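Local coordinates for CMP/dCMP-type deaminase domain-containing protein (Aspergillus oryzae RIB40, PDB 7DRY), which probably catalyses the zinc-dependent deamination of a pyrimidine intermediate in riboflavin biosynthesis, at residues Ala6-Glu11 against Tyr40-Asp45; Met54-Asn59 against Leu67-Ala72; His74-Pro77 against Glu83-Pro86; Met99-Lys104 against Gln148-Ala153; Leu163-Leu168 against Glu180-Ala185. All coordinates share one frame; numbering follows the deposited sequence.

Contact 1 of 5, residues Ala6-Glu11 against Tyr40-Asp45; sequences AKYLRE and YKTEDD
Tyr8 and Asp45 make the one hydrogen bond between Ala6-Glu11 and Tyr40-Asp45. The phenol is the donor, and Tyr8 OH lies 2.6 Å from Asp45 OD2. The acceptor oxygen is approached on its anti lone pair, the one turned away from OD1. OD2 also stands at the edge of the ring, near its plane, 3.3 Å from Tyr8 CE2. The carboxylate is nevertheless rotated by 38° from the ring, so the two flat groups are not coplanar. Thr42 adds a marginal touch, its CG2 methyl 4.5 Å from Tyr8 OH.

Tyr8 and Asp45 both carry CG anti to the carbonyl carbon (chi1 -84° and -79°), which in Tyr8 sends the ring off the flank of helix 5-16 toward the loop. The nearest CA atoms, those of Tyr8 and Thr42, remain 10.7 Å apart, so the bridge depends on the length of the tyrosine.

Further out, Asp45 OD2 has a second partner in Arg35, a salt bridge from strand 29-36 that would be expected to favour the charged carboxylate. The Tyr8 ring stacks with Tyr96 of strand 91-97. The loop is shaped by a short 3-10 turn in which Asp45 N bonds Thr42 O at 2.9 Å, and on the helix Lys7 NZ pairs with Glu11 OE2 at 2.7 Å.

The arrangement is a helix-to-loop contact: a buried tyrosine ties helix 5-16 to the connection between the adjacent antiparallel strands 29-36 and 46-52, while its ring stacks on Tyr96 in the central sheet of the CDA fold.

Contact 2 of 5, residues Met54-Asn59 against Leu67-Ala72; sequences MELAGN and LSNYAA. With SO4 (sulfate ion), chain C.
Glu55 and Asn69 approach from opposite directions, with carboxylate and amide planes 84° apart. The nearly perpendicular setting brings Asn69 ND2 over the carboxylate: it lies 3.1 Å from Glu55 OE1, 47° above that plane, while OE1 itself stays in the plane of the amide. The N-H points fairly straight at OE1 (154°), and a second, weak bond runs from ND2 to OE2. A fully extended Glu55 side chain provides the reach. Neither partner is used up by the other, since ND2 also donates to Thr50 O and OE1 also accepts from Tyr52 N.

Leu56 crosses Asn69 at a slant. Its CD1 touches Ser68 CB at 3.6 Å, and CD2 comes equally near Asn69 OD1, although a second conformer of Leu56 makes these details less certain. The Ser68 hydroxyl turns back to Gln64 O within its own helix. At the far end of the loop Asn59 ND2 donates to sulfate O2 at 3.1 Å; this anion, probably from the crystallisation liquor, is also held by His61 and Arg105, among others.

The loop 54-59 joins strand 46-52 to helix 62-73, and Asn69, packed on Ser49 and bonded to Thr50 O, joins that helix to both strand and loop.

Contact 3 of 5, residues His74-Pro77 against Glu83-Pro86; sequences HSVP and EVLP
Val76 and Val84 supply the apolar part of the contact, reaching toward each other tip to tip. Their methyls meet in matched pairs: Val76 CG2 lies 3.8 Å from Val84 CG2, and Val76 CG1 lies 3.9 Å from Val84 CG1. Each valine has CG1 anti to its carbonyl carbon (chi1 -63° in Val76, -64° in Val84), leaving CG2 in the crowded position between N and C. His74 joins through its aliphatic carbon, with CB 3.9 Å from Val84 CG2, so that this one methyl is shared by two residues of the opposing segment.

Polar interactions come from outside. The His74 ring stacks with that of Tyr70, whose hydroxyl bonds Val84 O, while Glu83 OE2 makes a salt bridge with Arg80.

Backbone bonds explain how Val76 gets its place. Helix 62-73 ends in a Schellman motif in which Val76 N returns to Ala71 O and Ser75 N to Ala72 O, with Ser75 at positive phi (58°) as the C-prime residue.

The Schellman bonds fix the backbone that carries Val76. Between the segments themselves there is no hydrogen bond or charge pair, so the contact rests on dispersion and hydrophobic contact at the surface, without directional bonds.

Contact 4 of 5, residues Met99-Lys104 against Gln148-Ala153; sequences MEPCGK and QMLTAA. With ZN (zinc ion), chain B.
Met149 reaches Gly103 by a bend at the end of its chain: chi1 of -90° and an extended chi2 carry SD out from the helix, and chi3 of -79° then folds the terminal methyl over. Met149 CE thereby lies 3.3 Å from Gly103 CA and 3.5 Å from Gly103 O. Such a close approach to the backbone is possible because Gly103 has no side chain, and the methyl occupies the side on which a beta carbon would stand. One helix position later, CG of Leu150, anti to the carbonyl carbon (chi1 -69°), directs the branch at the loop, where CD1 lies 3.9 Å from Pro101 CG. The pyrrolidine ring and the leucine branch cross at about a right angle, and the contact is purely apolar.

Between these two touches lies Cys102, whose CB points away from helix 145-152, toward the metal. Cys102 SG binds zinc at 2.2 Å. A water lies 2.5 Å from the zinc, and His61 ND1 and Cys112 SG complete the set of protein ligands. Packing thus backs the metal loop on the side remote from the ion, and Pro101 also borders Glu63. His61 and Glu63, with a Pro-Cys and a later cysteine, resemble the H-A-E and PC...C signature of the CDA clan, here with a long spacing between the cysteines.

Glu100 OE2 accepts from Cys147 N of the same helix. Pro101 and Leu150 both rest on Ile130 of strand 127-132, while Pro101 and Met149 share Val113 of helix 112-117, so the metal loop is wedged between helix 145-152, this strand and the helix bearing Cys112.

Contact 5 of 5, residues Leu163-Leu168 against Glu180-Ala185; sequences LEREIL and EEVKAA
The flat peptide carbonyl of Leu168 receives a methyl from the partner helix: Val182 CG2 lies 3.9 Å from Leu168 O and equally far from its carbonyl carbon. The other flat group nearby, the guanidinium of Arg165, meets residues 180-185 with neither face nor edge. It is the aliphatic stem that brushes them, with Arg165 CG 4.4 Å from Val182 CG1. The polar end is engaged by Glu169 one turn further along its own helix, through a salt bridge from NE.

The main packing involves the branches of Leu168. With CG anti to the carbonyl carbon (chi1 -69°), the side chain points at the partner helix, and CD1 rests 3.5 Å from Ala185 CB and CD2 3.9 Å from the same methyl. Nearer the backbone, Leu168 CB lies 4.1 Å from both Val182 CG1 and CG2. Val182 and Ala185, three residues apart on one helical face, therefore receive the base and the tip of a single leucine.

The short segments run at 138° to each other, nearer antiparallel than parallel, and their axes come within 10.0 Å. Leu186 extends the same apolar strip, touching Glu164, Arg165 and Leu168, while Val172 in the connecting loop packs on Val182.

Arg165 NH2 and Lys183 NZ, like charges, stay 6.3 Å apart, their charged ends not in contact. No hydrogen bond or salt bridge spans the segments; between them the pairing of these C-terminal helices rests on apolar contacts, and the charged groups take no part across it.

How the contacts relate
Along the chain the five contacts follow in series, each closing before the next opens. Contacts 2 and 3 have centres about 13 Å apart and share helix 62-73, whose end leads directly into the 74-77 loop; they also touch where Tyr70 packs on Leu85. On the other side of the chain's centre from contact 3, about 35 Å between centres, lies contact 5. It touches contact 4 through Met99 on Ile167 and Leu168, and contact 1 through Leu163 packed on Leu9. Contact 4 alone carries a zinc ligand, Cys102, whereas contacts 1, 3 and 5 lie away from the annotated sites.

Contact 1 of 5, residues Ala6-Glu11 against Tyr40-Asp45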
# COMPACT_ATOMS: atom_id res chain seq x y z
N ALA A 6 -9.77 -5.88 8.66
CA ALA A 6 -8.74 -6.27 9.62
C ALA A 6 -8.01 -7.52 9.16
O ALA A 6 -6.78 -7.61 9.29
CB ALA A 6 -9.38 -6.49 10.99
N LYS A 7 -8.73 -8.50 8.60
CA LYS A 7 -8.08 -9.72 8.14
C LYS A 7 -7.13 -9.43 6.98
O LYS A 7 -6.01 -9.94 6.95
CB LYS A 7 -9.11 -10.78 7.75
CG LYS A 7 -8.47 -12.12 7.39
CD LYS A 7 -9.47 -13.10 6.79
CE LYS A 7 -8.82 -14.44 6.49
NZ LYS A 7 -7.33 -14.42 6.68
N TYR A 8 -7.56 -8.60 6.02
CA TYR A 8 -6.66 -8.23 4.94
C TYR A 8 -5.42 -7.53 5.47
O TYR A 8 -4.31 -7.77 4.99
CB TYR A 8 -7.37 -7.31 3.94
CG TYR A 8 -8.17 -8.06 2.90
CD1 TYR A 8 -7.54 -8.87 1.95
CD2 TYR A 8 -9.56 -7.97 2.85
CE1 TYR A 8 -8.26 -9.55 1.00
CE2 TYR A 8 -10.29 -8.66 1.89
CZ TYR A 8 -9.64 -9.45 0.97
OH TYR A 8 -10.35 -10.13 0.01
N LEU A 9 -5.58 -6.67 6.48
CA LEU A 9 -4.40 -5.98 7.01
C LEU A 9 -3.47 -6.93 7.73
O LEU A 9 -2.25 -6.76 7.66
CB LEU A 9 -4.80 -4.79 7.88
CG LEU A 9 -5.32 -3.61 7.05
CD1 LEU A 9 -5.77 -2.52 7.99
CD2 LEU A 9 -4.28 -3.08 6.05
N ARG A 10 -4.01 -7.95 8.41
CA ARG A 10 -3.15 -8.96 9.01
C ARG A 10 -2.38 -9.73 7.94
O ARG A 10 -1.20 -10.06 8.12
CB ARG A 10 -3.98 -9.93 9.86
CG ARG A 10 -4.52 -9.31 11.15
CD ARG A 10 -5.07 -10.37 12.09
NE ARG A 10 -6.26 -11.03 11.55
CZ ARG A 10 -7.50 -10.61 11.76
NH1 ARG A 10 -7.73 -9.53 12.49
NH2 ARG A 10 -8.52 -11.28 11.23
N GLU A 11 -3.04 -10.01 6.81
CA GLU A 11 -2.35 -10.66 5.70
C GLU A 11 -1.28 -9.75 5.12
O GLU A 11 -0.20 -10.21 4.75
CB GLU A 11 -3.38 -11.07 4.64
CG GLU A 11 -4.30 -12.20 5.10
CD GLU A 11 -5.50 -12.43 4.19
OE1 GLU A 11 -5.68 -11.66 3.23
OE2 GLU A 11 -6.25 -13.39 4.44
N TYR A 40 -21.33 -5.75 -1.20
CA TYR A 40 -20.52 -6.86 -1.68
C TYR A 40 -20.43 -7.97 -0.64
O TYR A 40 -20.67 -7.78 0.56
CB TYR A 40 -19.11 -6.40 -2.01
CG TYR A 40 -18.27 -6.09 -0.78
CD1 TYR A 40 -18.38 -4.87 -0.14
CD2 TYR A 40 -17.38 -7.03 -0.26
CE1 TYR A 40 -17.62 -4.58 0.97
CE2 TYR A 40 -16.62 -6.75 0.86
CZ TYR A 40 -16.75 -5.52 1.47
OH TYR A 40 -16.01 -5.21 2.59
N LYS A 41 -20.04 -9.15 -1.12
CA LYS A 41 -19.73 -10.30 -0.29
C LYS A 41 -18.24 -10.57 -0.39
O LYS A 41 -17.68 -10.58 -1.50
CB LYS A 41 -20.50 -11.54 -0.76
CG LYS A 41 -22.00 -11.60 -0.39
CD LYS A 41 -22.81 -10.39 -0.88
CE LYS A 41 -24.26 -10.44 -0.44
NZ LYS A 41 -24.65 -9.11 0.14
N THR A 42 -17.58 -10.77 0.76
CA THR A 42 -16.13 -10.95 0.77
C THR A 42 -15.71 -12.18 -0.04
O THR A 42 -14.63 -12.19 -0.64
CB THR A 42 -15.62 -11.05 2.21
OG1 THR A 42 -16.10 -9.93 2.96
CG2 THR A 42 -14.09 -11.05 2.25
N GLU A 43 -16.57 -13.20 -0.09
CA GLU A 43 -16.26 -14.38 -0.88
C GLU A 43 -16.09 -14.06 -2.36
O GLU A 43 -15.43 -14.82 -3.08
CB GLU A 43 -17.35 -15.44 -0.69
CG GLU A 43 -18.77 -14.87 -0.67
CD GLU A 43 -19.27 -14.59 0.74
OE1 GLU A 43 -20.40 -15.02 1.07
OE2 GLU A 43 -18.54 -13.93 1.52
N ASP A 44 -16.65 -12.94 -2.83
CA ASP A 44 -16.50 -12.53 -4.21
C ASP A 44 -15.25 -11.71 -4.47
O ASP A 44 -14.97 -11.38 -5.63
CB ASP A 44 -17.73 -11.73 -4.69
CG ASP A 44 -18.97 -12.60 -4.82
OD1 ASP A 44 -18.83 -13.81 -5.06
OD2 ASP A 44 -20.09 -12.05 -4.69
N ASP A 45 -14.49 -11.35 -3.43
CA ASP A 45 -13.23 -10.65 -3.65
C ASP A 45 -12.29 -11.54 -4.45
O ASP A 45 -12.27 -12.77 -4.29
CB ASP A 45 -12.55 -10.36 -2.31
CG ASP A 45 -13.13 -9.16 -1.57
OD1 ASP A 45 -14.05 -8.49 -2.07
OD2 ASP A 45 -12.64 -8.91 -0.44

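Contact 2 of 5, residues Met54-Asn59 against Leu67-Ala72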
# COMPACT_ATOMS: atom_id res chain seq x y z
N MET A 54 10.94 -3.99 -0.53
CA MET A 54 12.22 -4.58 -0.93
C MET A 54 12.09 -6.00 -1.44
O MET A 54 13.08 -6.74 -1.51
CB MET A 54 13.30 -4.44 0.15
CG MET A 54 13.77 -2.99 0.26
SD MET A 54 14.90 -2.71 1.62
CE MET A 54 15.37 -1.01 1.33
N GLU A 55 10.87 -6.40 -1.82
CA GLU A 55 10.69 -7.65 -2.55
C GLU A 55 11.46 -7.59 -3.85
O GLU A 55 12.13 -8.56 -4.23
CB GLU A 55 9.20 -7.83 -2.81
CG GLU A 55 8.81 -9.11 -3.55
CD GLU A 55 7.31 -9.19 -3.77
OE1 GLU A 55 6.64 -8.15 -3.65
OE2 GLU A 55 6.81 -10.30 -4.07
N LEU A 56 11.38 -6.47 -4.55
CA LEU A 56 12.14 -6.27 -5.77
C LEU A 56 13.42 -5.51 -5.45
O LEU A 56 13.45 -4.68 -4.54
CB LEU A 56 11.29 -5.51 -6.79
CG LEU A 56 9.94 -6.21 -7.00
CD1 LEU A 56 9.07 -5.45 -7.97
CD2 LEU A 56 10.15 -7.66 -7.46
N ALA A 57 14.47 -5.80 -6.22
CA ALA A 57 15.80 -5.24 -5.98
C ALA A 57 15.76 -3.73 -5.81
O ALA A 57 14.97 -3.03 -6.46
CB ALA A 57 16.72 -5.59 -7.14
N GLY A 58 16.61 -3.23 -4.93
CA GLY A 58 16.70 -1.80 -4.71
C GLY A 58 15.72 -1.31 -3.66
O GLY A 58 15.08 -2.07 -2.93
N ASN A 59 15.60 0.02 -3.59
CA ASN A 59 14.82 0.68 -2.54
C ASN A 59 13.37 0.77 -3.00
O ASN A 59 12.91 1.80 -3.49
CB ASN A 59 15.42 2.05 -2.25
CG ASN A 59 14.73 2.77 -1.10
OD1 ASN A 59 13.87 2.21 -0.41
ND2 ASN A 59 15.13 4.01 -0.87
N LEU A 67 2.41 -3.31 -7.56
CA LEU A 67 2.09 -2.92 -8.93
C LEU A 67 3.11 -3.45 -9.91
O LEU A 67 2.76 -3.89 -11.02
CB LEU A 67 2.01 -1.39 -9.02
CG LEU A 67 0.82 -0.78 -8.27
CD1 LEU A 67 0.94 0.74 -8.18
CD2 LEU A 67 -0.50 -1.16 -8.91
N SER A 68 4.39 -3.43 -9.54
CA SER A 68 5.43 -3.89 -10.45
C SER A 68 5.35 -5.40 -10.67
O SER A 68 5.64 -5.88 -11.78
CB SER A 68 6.79 -3.52 -9.89
OG SER A 68 7.00 -2.13 -9.98
N ASN A 69 4.96 -6.17 -9.65
CA ASN A 69 4.76 -7.60 -9.84
C ASN A 69 3.70 -7.85 -10.90
O ASN A 69 3.88 -8.69 -11.80
CB ASN A 69 4.31 -8.23 -8.52
CG ASN A 69 5.43 -8.36 -7.51
OD1 ASN A 69 6.60 -8.38 -7.86
ND2 ASN A 69 5.05 -8.48 -6.25
N TYR A 70 2.59 -7.12 -10.83
CA TYR A 70 1.53 -7.27 -11.82
C TYR A 70 2.03 -6.88 -13.21
O TYR A 70 1.77 -7.58 -14.19
CB TYR A 70 0.31 -6.44 -11.41
CG TYR A 70 -0.93 -6.78 -12.20
CD1 TYR A 70 -1.81 -7.78 -11.78
CD2 TYR A 70 -1.24 -6.11 -13.38
CE1 TYR A 70 -2.94 -8.09 -12.50
CE2 TYR A 70 -2.37 -6.42 -14.10
CZ TYR A 70 -3.22 -7.41 -13.65
OH TYR A 70 -4.35 -7.72 -14.38
N ALA A 71 2.76 -5.76 -13.30
CA ALA A 71 3.33 -5.34 -14.57
C ALA A 71 4.24 -6.41 -15.17
O ALA A 71 4.17 -6.68 -16.38
CB ALA A 71 4.08 -4.02 -14.40
N ALA A 72 5.10 -7.02 -14.35
CA ALA A 72 6.01 -8.05 -14.87
C ALA A 72 5.24 -9.25 -15.40
O ALA A 72 5.56 -9.79 -16.46
CB ALA A 72 6.99 -8.48 -13.78
S SO4 C . 12.75 6.40 0.87
O1 SO4 C . 11.86 5.24 1.09
O2 SO4 C . 14.09 6.01 1.28
O3 SO4 C . 12.76 6.74 -0.54
O4 SO4 C . 12.20 7.47 1.68

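Contact 3 of 5, residues His74-Pro77 against Glu83-Pro86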
# COMPACT_ATOMS: atom_id res chain seq x y z
N HIS A 74 2.37 -9.27 -16.65
CA HIS A 74 1.65 -8.84 -17.84
C HIS A 74 2.55 -8.20 -18.88
O HIS A 74 2.05 -7.57 -19.82
CB HIS A 74 0.49 -7.93 -17.44
CG HIS A 74 -0.60 -8.67 -16.73
ND1 HIS A 74 -1.72 -9.14 -17.39
CD2 HIS A 74 -0.71 -9.08 -15.45
CE1 HIS A 74 -2.48 -9.79 -16.53
NE2 HIS A 74 -1.89 -9.78 -15.35
N SER A 75 3.87 -8.36 -18.75
CA SER A 75 4.82 -7.97 -19.80
C SER A 75 4.73 -6.50 -20.18
O SER A 75 4.82 -6.15 -21.36
CB SER A 75 4.71 -8.88 -21.02
OG SER A 75 5.91 -8.89 -21.76
N VAL A 76 4.58 -5.62 -19.20
CA VAL A 76 4.66 -4.18 -19.46
C VAL A 76 5.60 -3.53 -18.46
O VAL A 76 5.76 -4.05 -17.34
CB VAL A 76 3.28 -3.49 -19.45
CG1 VAL A 76 2.38 -4.03 -20.55
CG2 VAL A 76 2.61 -3.61 -18.07
N PRO A 77 6.22 -2.40 -18.81
CA PRO A 77 6.98 -1.64 -17.82
C PRO A 77 6.07 -1.22 -16.67
O PRO A 77 4.87 -1.03 -16.84
CB PRO A 77 7.48 -0.42 -18.60
CG PRO A 77 7.34 -0.78 -20.05
CD PRO A 77 6.19 -1.74 -20.12
N GLU A 83 -2.22 0.23 -17.95
CA GLU A 83 -2.81 -0.29 -19.17
C GLU A 83 -3.36 -1.70 -19.01
O GLU A 83 -4.18 -2.13 -19.82
CB GLU A 83 -1.77 -0.34 -20.29
CG GLU A 83 -1.14 0.99 -20.64
CD GLU A 83 -0.05 0.86 -21.71
OE1 GLU A 83 0.18 -0.27 -22.20
OE2 GLU A 83 0.58 1.88 -22.03
N VAL A 84 -2.91 -2.43 -17.99
CA VAL A 84 -3.22 -3.85 -17.86
C VAL A 84 -3.99 -4.20 -16.60
O VAL A 84 -4.49 -5.33 -16.49
CB VAL A 84 -1.95 -4.73 -17.96
CG1 VAL A 84 -1.33 -4.62 -19.35
CG2 VAL A 84 -0.96 -4.36 -16.88
N LEU A 85 -4.10 -3.29 -15.62
CA LEU A 85 -4.88 -3.61 -14.43
C LEU A 85 -6.34 -3.81 -14.81
O LEU A 85 -6.85 -3.18 -15.75
CB LEU A 85 -4.77 -2.48 -13.41
CG LEU A 85 -3.45 -2.44 -12.66
CD1 LEU A 85 -3.32 -1.10 -11.93
CD2 LEU A 85 -3.31 -3.62 -11.70
N PRO A 86 -7.06 -4.67 -14.07
CA PRO A 86 -8.48 -4.90 -14.38
C PRO A 86 -9.28 -3.61 -14.32
O PRO A 86 -9.03 -2.73 -13.49
CB PRO A 86 -8.92 -5.86 -13.28
CG PRO A 86 -7.69 -6.52 -12.81
CD PRO A 86 -6.59 -5.50 -12.95

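Contact 4 of 5, residues Met99-Lys104 against Gln148-Ala153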
# COMPACT_ATOMS: atom_id res chain seq x y z
N MET A 99 0.75 0.59 6.10
CA MET A 99 0.96 1.99 6.42
C MET A 99 0.42 2.88 5.30
O MET A 99 0.28 2.45 4.16
CB MET A 99 2.46 2.27 6.64
CG MET A 99 3.07 1.43 7.77
SD MET A 99 4.75 1.90 8.18
CE MET A 99 4.49 3.46 9.05
N GLU A 100 0.12 4.13 5.66
CA GLU A 100 -0.38 5.11 4.71
C GLU A 100 0.57 5.21 3.51
O GLU A 100 1.78 5.29 3.70
CB GLU A 100 -0.44 6.48 5.40
CG GLU A 100 -0.82 7.63 4.50
CD GLU A 100 -0.61 8.97 5.18
OE1 GLU A 100 -0.17 8.99 6.34
OE2 GLU A 100 -0.88 10.02 4.54
N PRO A 101 0.05 5.19 2.28
CA PRO A 101 0.95 5.35 1.12
C PRO A 101 1.67 6.70 1.14
O PRO A 101 1.08 7.74 1.44
CB PRO A 101 0.00 5.25 -0.09
CG PRO A 101 -1.38 5.38 0.47
CD PRO A 101 -1.33 4.89 1.88
N CYS A 102 2.95 6.66 0.80
CA CYS A 102 3.76 7.87 0.89
C CYS A 102 3.45 8.84 -0.24
O CYS A 102 3.11 8.46 -1.37
CB CYS A 102 5.26 7.53 0.90
SG CYS A 102 5.93 6.72 -0.60
N GLY A 103 3.56 10.13 0.09
CA GLY A 103 3.40 11.17 -0.91
C GLY A 103 4.70 11.90 -1.19
O GLY A 103 4.76 12.78 -2.06
N LYS A 104 5.74 11.55 -0.43
CA LYS A 104 7.07 12.11 -0.56
C LYS A 104 8.05 11.03 -0.14
O LYS A 104 7.75 10.24 0.77
CB LYS A 104 7.22 13.34 0.35
CG LYS A 104 8.55 14.06 0.21
CD LYS A 104 8.41 15.54 0.54
CE LYS A 104 9.76 16.17 0.85
NZ LYS A 104 10.01 16.24 2.31
N GLN A 148 -3.81 13.52 1.60
CA GLN A 148 -4.27 14.73 0.94
C GLN A 148 -4.26 14.57 -0.58
O GLN A 148 -5.21 14.98 -1.26
CB GLN A 148 -3.41 15.92 1.37
CG GLN A 148 -3.36 16.12 2.87
CD GLN A 148 -2.36 17.18 3.28
OE1 GLN A 148 -1.75 17.84 2.43
NE2 GLN A 148 -2.17 17.35 4.58
N MET A 149 -3.21 13.97 -1.13
CA MET A 149 -3.13 13.79 -2.57
C MET A 149 -4.16 12.79 -3.08
O MET A 149 -4.72 12.97 -4.16
CB MET A 149 -1.72 13.35 -2.98
CG MET A 149 -0.79 14.50 -3.28
SD MET A 149 0.86 13.89 -3.59
CE MET A 149 1.38 13.60 -1.93
N LEU A 150 -4.40 11.72 -2.32
CA LEU A 150 -5.44 10.77 -2.71
C LEU A 150 -6.80 11.46 -2.80
O LEU A 150 -7.52 11.33 -3.79
CB LEU A 150 -5.49 9.61 -1.73
CG LEU A 150 -4.29 8.66 -1.74
CD1 LEU A 150 -4.38 7.70 -0.56
CD2 LEU A 150 -4.21 7.89 -3.06
N THR A 151 -7.15 12.22 -1.75
CA THR A 151 -8.41 12.94 -1.75
C THR A 151 -8.50 13.88 -2.95
O THR A 151 -9.52 13.91 -3.65
CB THR A 151 -8.56 13.71 -0.44
OG1 THR A 151 -8.56 12.79 0.66
CG2 THR A 151 -9.87 14.51 -0.44
N ALA A 152 -7.43 14.63 -3.21
CA ALA A 152 -7.42 15.56 -4.33
C ALA A 152 -7.63 14.85 -5.66
O ALA A 152 -8.17 15.44 -6.60
CB ALA A 152 -6.11 16.34 -4.35
N ALA A 153 -7.21 13.58 -5.76
CA ALA A 153 -7.33 12.82 -6.99
C ALA A 153 -8.60 11.99 -7.06
O ALA A 153 -8.77 11.22 -8.02
CB ALA A 153 -6.11 11.90 -7.16
ZN ZN B . 5.74 4.52 -0.51
O HOH W 1 4.93 4.02 1.83

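Contact 5 of 5, residues Leu163-Leu168 against Glu180-Ala185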
# COMPACT_ATOMS: atom_id res chain seq x y z
N LEU A 163 -4.62 -2.42 14.74
CA LEU A 163 -3.36 -3.12 14.49
C LEU A 163 -2.15 -2.19 14.52
O LEU A 163 -1.08 -2.57 14.05
CB LEU A 163 -3.42 -3.88 13.16
CG LEU A 163 -4.47 -4.97 13.06
CD1 LEU A 163 -4.82 -5.26 11.60
CD2 LEU A 163 -3.98 -6.22 13.77
N GLU A 164 -2.29 -1.00 15.11
CA GLU A 164 -1.28 0.03 14.93
C GLU A 164 0.07 -0.40 15.49
O GLU A 164 1.11 -0.26 14.82
CB GLU A 164 -1.72 1.35 15.58
CG GLU A 164 -3.00 1.95 15.02
CD GLU A 164 -4.25 1.38 15.64
OE1 GLU A 164 -4.15 0.50 16.52
OE2 GLU A 164 -5.35 1.83 15.27
N ARG A 165 0.09 -0.91 16.72
CA ARG A 165 1.37 -1.23 17.34
C ARG A 165 2.10 -2.31 16.56
O ARG A 165 3.30 -2.18 16.28
CB ARG A 165 1.20 -1.62 18.80
CG ARG A 165 2.53 -1.99 19.43
CD ARG A 165 2.51 -2.08 20.93
NE ARG A 165 3.84 -2.48 21.37
CZ ARG A 165 4.13 -2.96 22.57
NH1 ARG A 165 3.18 -3.09 23.49
NH2 ARG A 165 5.38 -3.30 22.85
N GLU A 166 1.40 -3.39 16.18
CA GLU A 166 2.04 -4.48 15.45
C GLU A 166 2.54 -4.02 14.09
O GLU A 166 3.62 -4.44 13.65
CB GLU A 166 1.06 -5.64 15.29
CG GLU A 166 0.79 -6.37 16.58
CD GLU A 166 -0.38 -7.31 16.47
OE1 GLU A 166 -0.18 -8.47 16.06
OE2 GLU A 166 -1.51 -6.87 16.78
N ILE A 167 1.75 -3.19 13.40
CA ILE A 167 2.19 -2.67 12.11
C ILE A 167 3.49 -1.89 12.25
O ILE A 167 4.42 -2.06 11.45
CB ILE A 167 1.07 -1.81 11.48
CG1 ILE A 167 -0.03 -2.73 10.96
CG2 ILE A 167 1.62 -0.92 10.37
CD1 ILE A 167 -1.30 -1.98 10.57
N LEU A 168 3.60 -1.06 13.28
CA LEU A 168 4.80 -0.25 13.48
C LEU A 168 5.98 -1.11 13.93
O LEU A 168 7.10 -0.92 13.45
CB LEU A 168 4.53 0.86 14.49
CG LEU A 168 3.57 1.94 13.99
CD1 LEU A 168 3.07 2.79 15.14
CD2 LEU A 168 4.26 2.79 12.94
N GLU A 180 11.54 2.93 20.91
CA GLU A 180 11.30 4.35 21.14
C GLU A 180 10.57 4.97 19.96
O GLU A 180 9.66 5.80 20.14
CB GLU A 180 12.64 5.04 21.39
CG GLU A 180 13.31 4.64 22.71
CD GLU A 180 14.14 3.35 22.64
OE1 GLU A 180 14.09 2.63 21.63
OE2 GLU A 180 14.85 3.07 23.63
N GLU A 181 10.92 4.55 18.74
CA GLU A 181 10.27 5.07 17.53
C GLU A 181 8.82 4.61 17.44
O GLU A 181 7.94 5.38 17.01
CB GLU A 181 11.07 4.61 16.31
CG GLU A 181 10.50 5.02 14.97
CD GLU A 181 11.45 4.74 13.82
OE1 GLU A 181 11.11 5.10 12.67
OE2 GLU A 181 12.53 4.16 14.05
N VAL A 182 8.53 3.37 17.83
CA VAL A 182 7.15 2.90 17.86
C VAL A 182 6.32 3.74 18.83
O VAL A 182 5.17 4.08 18.55
CB VAL A 182 7.10 1.40 18.19
CG1 VAL A 182 5.66 0.95 18.46
CG2 VAL A 182 7.70 0.59 17.05
N LYS A 183 6.89 4.09 19.99
CA LYS A 183 6.20 4.99 20.91
C LYS A 183 5.88 6.32 20.25
O LYS A 183 4.75 6.81 20.33
CB LYS A 183 7.04 5.25 22.15
CG LYS A 183 7.40 4.02 22.91
CD LYS A 183 7.18 4.26 24.39
CE LYS A 183 6.84 2.95 25.05
NZ LYS A 183 7.98 2.01 24.90
N ALA A 184 6.89 6.95 19.63
CA ALA A 184 6.66 8.25 19.01
C ALA A 184 5.51 8.19 18.01
O ALA A 184 4.67 9.09 17.96
CB ALA A 184 7.94 8.73 18.33
N ALA A 185 5.45 7.11 17.23
CA ALA A 185 4.38 6.99 16.25
C ALA A 185 3.03 6.74 16.92
O ALA A 185 2.03 7.35 16.54
CB ALA A 185 4.71 5.90 15.23